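PDB 1FMJ: retinol dehydratase from Spodoptera frugiperda, which probably converts retinol to the retro-retinoid anhydroretinol, as a dehydratase of the sulfotransferase family that binds retinol and adenosine-3'-5'-diphosphate. Local coordinates for residues 284-295 with 308-316. Numbering follows the deposited sequence.
Sequences FEKFKNNGAVNM and EHFIRKGKA. With A3P (adenosine-3'-5'-diphosphate), chain G; RTL (retinol), chain H.
Ile-311 packs with CG2 against helix 284-288 and with CD1 between that helix and Val-293. Its CG2 presses on Phe-284 CE1 at 3.3 Å and lies against Lys-288 CB, while CG1, anti to the carbonyl carbon (chi1 -64°), carries CD1 across Phe-287, where it meets CD2 at 3.5 Å, and on to Val-293 CG2. That valine methyl in turn sits over the centre of one face of the Phe-287 ring. The Phe-284 ring lies along the backbone of 312-314: Arg-312 O stands at its edge, Lys-313 O and Gly-314 CA over one face, the latter a CH-pi contact. Gly-314, at backbone angles of 84° and 17° that suit glycine, brings its CA close over the ring where no CB intervenes. Met-295 lays CG over a face of Phe-310, 3.9 Å from the ring centroid, with SD farther above the same ring in a Met-aromatic contact; Met-295 CE and Phe-310 CE1 both touch retinol C20. Arg-312, Lys-313 and Gly-314 form the Arg-Lys-Gly signature of sulfotransferases, which holds the 3'-phosphate of the nucleotide. Lys-313 N and Gly-314 N both grip O2P, the latter at 2.8 Å, and Arg-312 NE reaches O1P at 3.0 Å; Arg-312 N bonds the ribose O2'. Phe-287 flanks the adenine at N7. Polar links across the contact are few. The extended Lys-288 chain runs past Ile-311 O and donates from NZ to Arg-312 O at 2.7 Å, in the carbonyl plane; a methionine here would probably leave that carbonyl without its ammonium partner. Two waters, both donating to Asn-294 O, accept from Phe-310 N and Ile-311 N respectively. Asn-294 ND2 bonds Lys-288 O in its own amide plane, and its OD1 takes Glu-296 N.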
loop_
_atom_site.group_PDB
_atom_site.type_symbol
_atom_site.label_atom_id
_atom_site.label_comp_id
_atom_site.label_asym_id
_atom_site.label_seq_id
_atom_site.Cartn_x
_atom_site.Cartn_y
_atom_site.Cartn_z
ATOM N N PHE A 284 -10.962 -3.662 15.330
ATOM C CA PHE A 284 -11.087 -2.451 14.529
ATOM C C PHE A 284 -11.204 -1.141 15.276
ATOM O O PHE A 284 -10.501 -0.185 14.951
ATOM C CB PHE A 284 -12.251 -2.532 13.543
ATOM C CG PHE A 284 -12.272 -1.390 12.566
ATOM C CD1 PHE A 284 -11.289 -1.287 11.581
ATOM C CD2 PHE A 284 -13.244 -0.396 12.650
ATOM C CE1 PHE A 284 -11.274 -0.214 10.696
ATOM C CE2 PHE A 284 -13.236 0.682 11.770
ATOM C CZ PHE A 284 -12.247 0.772 10.790
ATOM N N GLU A 285 -12.094 -1.073 16.259
ATOM C CA GLU A 285 -12.252 0.170 17.000
ATOM C C GLU A 285 -11.003 0.523 17.788
ATOM O O GLU A 285 -10.585 1.676 17.787
ATOM C CB GLU A 285 -13.481 0.103 17.915
ATOM C CG GLU A 285 -14.784 0.157 17.133
ATOM C CD GLU A 285 -14.958 1.476 16.393
ATOM O OE1 GLU A 285 -15.495 1.469 15.258
ATOM O OE2 GLU A 285 -14.565 2.525 16.955
ATOM N N LYS A 286 -10.394 -0.459 18.448
ATOM C CA LYS A 286 -9.177 -0.185 19.205
ATOM C C LYS A 286 -8.091 0.262 18.225
ATOM O O LYS A 286 -7.495 1.328 18.374
ATOM C CB LYS A 286 -8.701 -1.432 19.958
ATOM C CG LYS A 286 -7.518 -1.155 20.885
ATOM C CD LYS A 286 -6.977 -2.415 21.562
ATOM C CE LYS A 286 -5.809 -2.067 22.498
ATOM N NZ LYS A 286 -5.057 -3.258 23.007
ATOM N N PHE A 287 -7.853 -0.558 17.208
ATOM C CA PHE A 287 -6.840 -0.252 16.204
ATOM C C PHE A 287 -7.083 1.136 15.595
ATOM O O PHE A 287 -6.163 1.946 15.456
ATOM C CB PHE A 287 -6.870 -1.319 15.107
ATOM C CG PHE A 287 -5.571 -1.471 14.367
ATOM C CD1 PHE A 287 -4.457 -2.015 14.996
ATOM C CD2 PHE A 287 -5.464 -1.083 13.039
ATOM C CE1 PHE A 287 -3.256 -2.167 14.311
ATOM C CE2 PHE A 287 -4.269 -1.233 12.349
ATOM C CZ PHE A 287 -3.165 -1.773 12.982
ATOM N N LYS A 288 -8.339 1.411 15.261
ATOM C CA LYS A 288 -8.708 2.682 14.654
ATOM C C LYS A 288 -8.314 3.911 15.468
ATOM O O LYS A 288 -7.886 4.910 14.903
ATOM C CB LYS A 288 -10.212 2.712 14.375
ATOM C CG LYS A 288 -10.680 3.979 13.670
ATOM C CD LYS A 288 -12.081 3.802 13.123
ATOM C CE LYS A 288 -12.528 5.010 12.322
ATOM N NZ LYS A 288 -13.816 4.725 11.618
ATOM N N ASN A 289 -8.463 3.847 16.786
ATOM C CA ASN A 289 -8.108 4.981 17.642
ATOM C C ASN A 289 -6.725 4.810 18.256
ATOM O O ASN A 289 -6.407 5.418 19.278
ATOM C CB ASN A 289 -9.153 5.161 18.750
ATOM C CG ASN A 289 -10.477 5.678 18.220
ATOM O OD1 ASN A 289 -10.606 6.852 17.865
ATOM N ND2 ASN A 289 -11.465 4.798 18.148
ATOM N N ASN A 290 -5.911 3.974 17.619
ATOM C CA ASN A 290 -4.552 3.721 18.062
ATOM C C ASN A 290 -3.678 4.708 17.295
ATOM O O ASN A 290 -3.324 4.474 16.138
ATOM C CB ASN A 290 -4.141 2.279 17.728
ATOM C CG ASN A 290 -2.824 1.876 18.371
ATOM O OD1 ASN A 290 -1.915 2.684 18.515
ATOM N ND2 ASN A 290 -2.716 0.610 18.742
ATOM N N GLY A 291 -3.347 5.816 17.952
ATOM C CA GLY A 291 -2.528 6.846 17.344
ATOM C C GLY A 291 -1.204 6.376 16.768
ATOM O O GLY A 291 -0.619 7.058 15.925
ATOM N N ALA A 292 -0.712 5.225 17.208
ATOM C CA ALA A 292 0.559 4.733 16.688
ATOM C C ALA A 292 0.420 4.226 15.254
ATOM O O ALA A 292 1.413 4.103 14.533
ATOM C CB ALA A 292 1.099 3.618 17.586
ATOM N N VAL A 293 -0.812 3.953 14.835
ATOM C CA VAL A 293 -1.048 3.430 13.495
ATOM C C VAL A 293 -2.119 4.137 12.669
ATOM O O VAL A 293 -2.202 3.923 11.464
ATOM C CB VAL A 293 -1.432 1.928 13.553
ATOM C CG1 VAL A 293 -0.369 1.143 14.302
ATOM C CG2 VAL A 293 -2.795 1.759 14.228
ATOM N N ASN A 294 -2.936 4.980 13.292
ATOM C CA ASN A 294 -3.999 5.634 12.545
ATOM C C ASN A 294 -3.615 6.889 11.771
ATOM O O ASN A 294 -4.472 7.515 11.150
ATOM C CB ASN A 294 -5.195 5.938 13.456
ATOM C CG ASN A 294 -4.867 6.927 14.552
ATOM O OD1 ASN A 294 -3.937 7.717 14.434
ATOM N ND2 ASN A 294 -5.652 6.903 15.620
ATOM N N MET A 295 -2.336 7.250 11.819
ATOM C CA MET A 295 -1.821 8.414 11.105
ATOM C C MET A 295 -2.511 9.728 11.453
ATOM O O MET A 295 -2.407 10.703 10.703
ATOM C CB MET A 295 -1.922 8.180 9.596
ATOM C CG MET A 295 -1.133 6.982 9.082
ATOM S SD MET A 295 0.663 7.248 9.060
ATOM C CE MET A 295 0.932 7.555 7.347
ATOM N N GLU A 308 -12.267 12.094 6.540
ATOM C CA GLU A 308 -11.553 10.949 5.984
ATOM C C GLU A 308 -10.533 10.481 7.003
ATOM O O GLU A 308 -9.934 11.293 7.706
ATOM C CB GLU A 308 -10.855 11.321 4.675
ATOM C CG GLU A 308 -11.796 11.400 3.493
ATOM C CD GLU A 308 -12.258 10.027 3.020
ATOM O OE1 GLU A 308 -11.988 9.012 3.705
ATOM O OE2 GLU A 308 -12.891 9.963 1.955
ATOM N N HIS A 309 -10.345 9.172 7.076
ATOM C CA HIS A 309 -9.423 8.579 8.025
ATOM C C HIS A 309 -8.629 7.452 7.373
ATOM O O HIS A 309 -9.117 6.794 6.456
ATOM C CB HIS A 309 -10.219 8.042 9.217
ATOM C CG HIS A 309 -10.990 9.101 9.943
ATOM N ND1 HIS A 309 -10.407 9.945 10.866
ATOM C CD2 HIS A 309 -12.280 9.501 9.832
ATOM C CE1 HIS A 309 -11.304 10.817 11.293
ATOM N NE2 HIS A 309 -12.449 10.569 10.680
ATOM N N PHE A 310 -7.412 7.238 7.862
ATOM C CA PHE A 310 -6.537 6.185 7.355
ATOM C C PHE A 310 -7.140 4.813 7.673
ATOM O O PHE A 310 -7.122 3.916 6.843
ATOM C CB PHE A 310 -5.151 6.311 7.987
ATOM C CG PHE A 310 -4.130 5.414 7.365
ATOM C CD1 PHE A 310 -3.763 5.583 6.032
ATOM C CD2 PHE A 310 -3.559 4.376 8.095
ATOM C CE1 PHE A 310 -2.845 4.724 5.437
ATOM C CE2 PHE A 310 -2.641 3.514 7.508
ATOM C CZ PHE A 310 -2.285 3.691 6.173
ATOM N N ILE A 311 -7.652 4.653 8.890
ATOM C CA ILE A 311 -8.315 3.417 9.303
ATOM C C ILE A 311 -9.783 3.845 9.251
ATOM O O ILE A 311 -10.262 4.567 10.126
ATOM C CB ILE A 311 -7.879 3.002 10.717
ATOM C CG1 ILE A 311 -6.379 2.672 10.696
ATOM C CG2 ILE A 311 -8.666 1.772 11.182
ATOM C CD1 ILE A 311 -5.815 2.273 12.036
ATOM N N ARG A 312 -10.480 3.384 8.214
ATOM C CA ARG A 312 -11.850 3.799 7.921
ATOM C C ARG A 312 -13.052 2.964 8.361
ATOM O O ARG A 312 -13.720 3.315 9.338
ATOM C CB ARG A 312 -11.923 4.056 6.412
ATOM C CG ARG A 312 -13.119 4.848 5.894
ATOM C CD ARG A 312 -12.961 5.069 4.391
ATOM N NE ARG A 312 -12.982 3.796 3.666
ATOM C CZ ARG A 312 -14.090 3.156 3.305
ATOM N NH1 ARG A 312 -15.277 3.675 3.590
ATOM N NH2 ARG A 312 -14.013 1.984 2.683
ATOM N N LYS A 313 -13.327 1.878 7.636
ATOM C CA LYS A 313 -14.473 1.007 7.906
ATOM C C LYS A 313 -14.120 -0.385 8.429
ATOM O O LYS A 313 -14.651 -0.821 9.445
ATOM C CB LYS A 313 -15.303 0.863 6.630
ATOM C CG LYS A 313 -16.631 1.606 6.622
ATOM C CD LYS A 313 -17.722 0.794 7.299
ATOM C CE LYS A 313 -19.111 1.357 7.013
ATOM N NZ LYS A 313 -19.330 2.732 7.574
ATOM N N GLY A 314 -13.254 -1.095 7.712
ATOM C CA GLY A 314 -12.841 -2.420 8.135
ATOM C C GLY A 314 -13.746 -3.580 7.743
ATOM O O GLY A 314 -13.628 -4.670 8.294
ATOM N N LYS A 315 -14.638 -3.370 6.784
ATOM C CA LYS A 315 -15.541 -4.438 6.379
ATOM C C LYS A 315 -15.170 -5.000 5.022
ATOM O O LYS A 315 -14.365 -4.427 4.289
ATOM C CB LYS A 315 -16.985 -3.925 6.299
ATOM C CG LYS A 315 -17.438 -3.082 7.475
ATOM C CD LYS A 315 -17.423 -3.861 8.777
ATOM C CE LYS A 315 -17.991 -3.018 9.915
ATOM N NZ LYS A 315 -17.889 -3.725 11.220
ATOM N N ALA A 316 -15.773 -6.132 4.694
ATOM C CA ALA A 316 -15.563 -6.767 3.409
ATOM C C ALA A 316 -16.938 -6.784 2.753
ATOM O O ALA A 316 -17.937 -7.040 3.423
ATOM C CB ALA A 316 -15.052 -8.179 3.601
HETATM P P1 A3P G . -11.383 0.168 4.406
HETATM O O1P A3P G . -11.122 1.407 3.652
HETATM O O2P A3P G . -11.928 0.456 5.749
HETATM O O3P A3P G . -12.314 -0.698 3.666
HETATM P P2 A3P G . -3.861 -0.726 4.012
HETATM O O4P A3P G . -3.314 -0.789 5.377
HETATM O O5P A3P G . -3.178 -1.695 3.129
HETATM O O6P A3P G . -3.735 0.662 3.481
HETATM O "O5'" A3P G . -5.394 -1.106 4.058
HETATM C "C5'" A3P G . -6.330 -0.346 4.805
HETATM C "C4'" A3P G . -7.672 -1.078 4.910
HETATM O "O4'" A3P G . -7.596 -1.986 6.046
HETATM C "C3'" A3P G . -8.833 -0.133 5.223
HETATM O "O3'" A3P G . -10.022 -0.635 4.570
HETATM C "C2'" A3P G . -8.828 -0.149 6.738
HETATM O "O2'" A3P G . -9.940 0.423 7.419
HETATM C "C1'" A3P G . -8.610 -1.632 6.993
HETATM N N9 A3P G . -8.149 -1.911 8.359
HETATM C C8 A3P G . -7.136 -1.308 9.089
HETATM N N7 A3P G . -6.964 -1.787 10.292
HETATM C C5 A3P G . -7.927 -2.783 10.385
HETATM C C6 A3P G . -8.296 -3.706 11.425
HETATM N N6 A3P G . -7.686 -3.750 12.613
HETATM N N1 A3P G . -9.336 -4.598 11.176
HETATM C C2 A3P G . -9.987 -4.588 9.967
HETATM N N3 A3P G . -9.730 -3.761 8.907
HETATM C C4 A3P G . -8.682 -2.878 9.186
HETATM C C1 RTL H . 0.928 14.869 0.210
HETATM C C2 RTL H . 1.277 15.914 -0.898
HETATM C C3 RTL H . 2.772 16.185 -1.013
HETATM C C4 RTL H . 3.999 15.699 -0.245
HETATM C C5 RTL H . 3.466 14.710 0.795
HETATM C C6 RTL H . 2.144 14.304 1.037
HETATM C C7 RTL H . 1.782 13.313 2.086
HETATM C C8 RTL H . 1.859 11.960 1.922
HETATM C C9 RTL H . 1.502 10.973 2.951
HETATM C C10 RTL H . 1.636 9.636 2.627
HETATM C C11 RTL H . 1.361 8.425 3.432
HETATM C C12 RTL H . 0.621 7.505 2.727
HETATM C C13 RTL H . 0.064 6.164 2.997
HETATM C C14 RTL H . -0.676 5.279 2.263
HETATM C C15 RTL H . 0.020 4.225 1.507
HETATM O O1 RTL H . 0.217 3.101 2.253
HETATM C C16 RTL H . 0.203 13.810 -0.644
HETATM C C17 RTL H . -0.122 15.612 1.051
HETATM C C18 RTL H . 4.637 14.184 1.639
HETATM C C19 RTL H . 1.000 11.449 4.327
HETATM C C20 RTL H . 0.465 5.806 4.437
HETATM O O HOH W 1 -7.437 6.764 10.966
HETATM O O HOH W 2 -6.032 9.206 9.410
#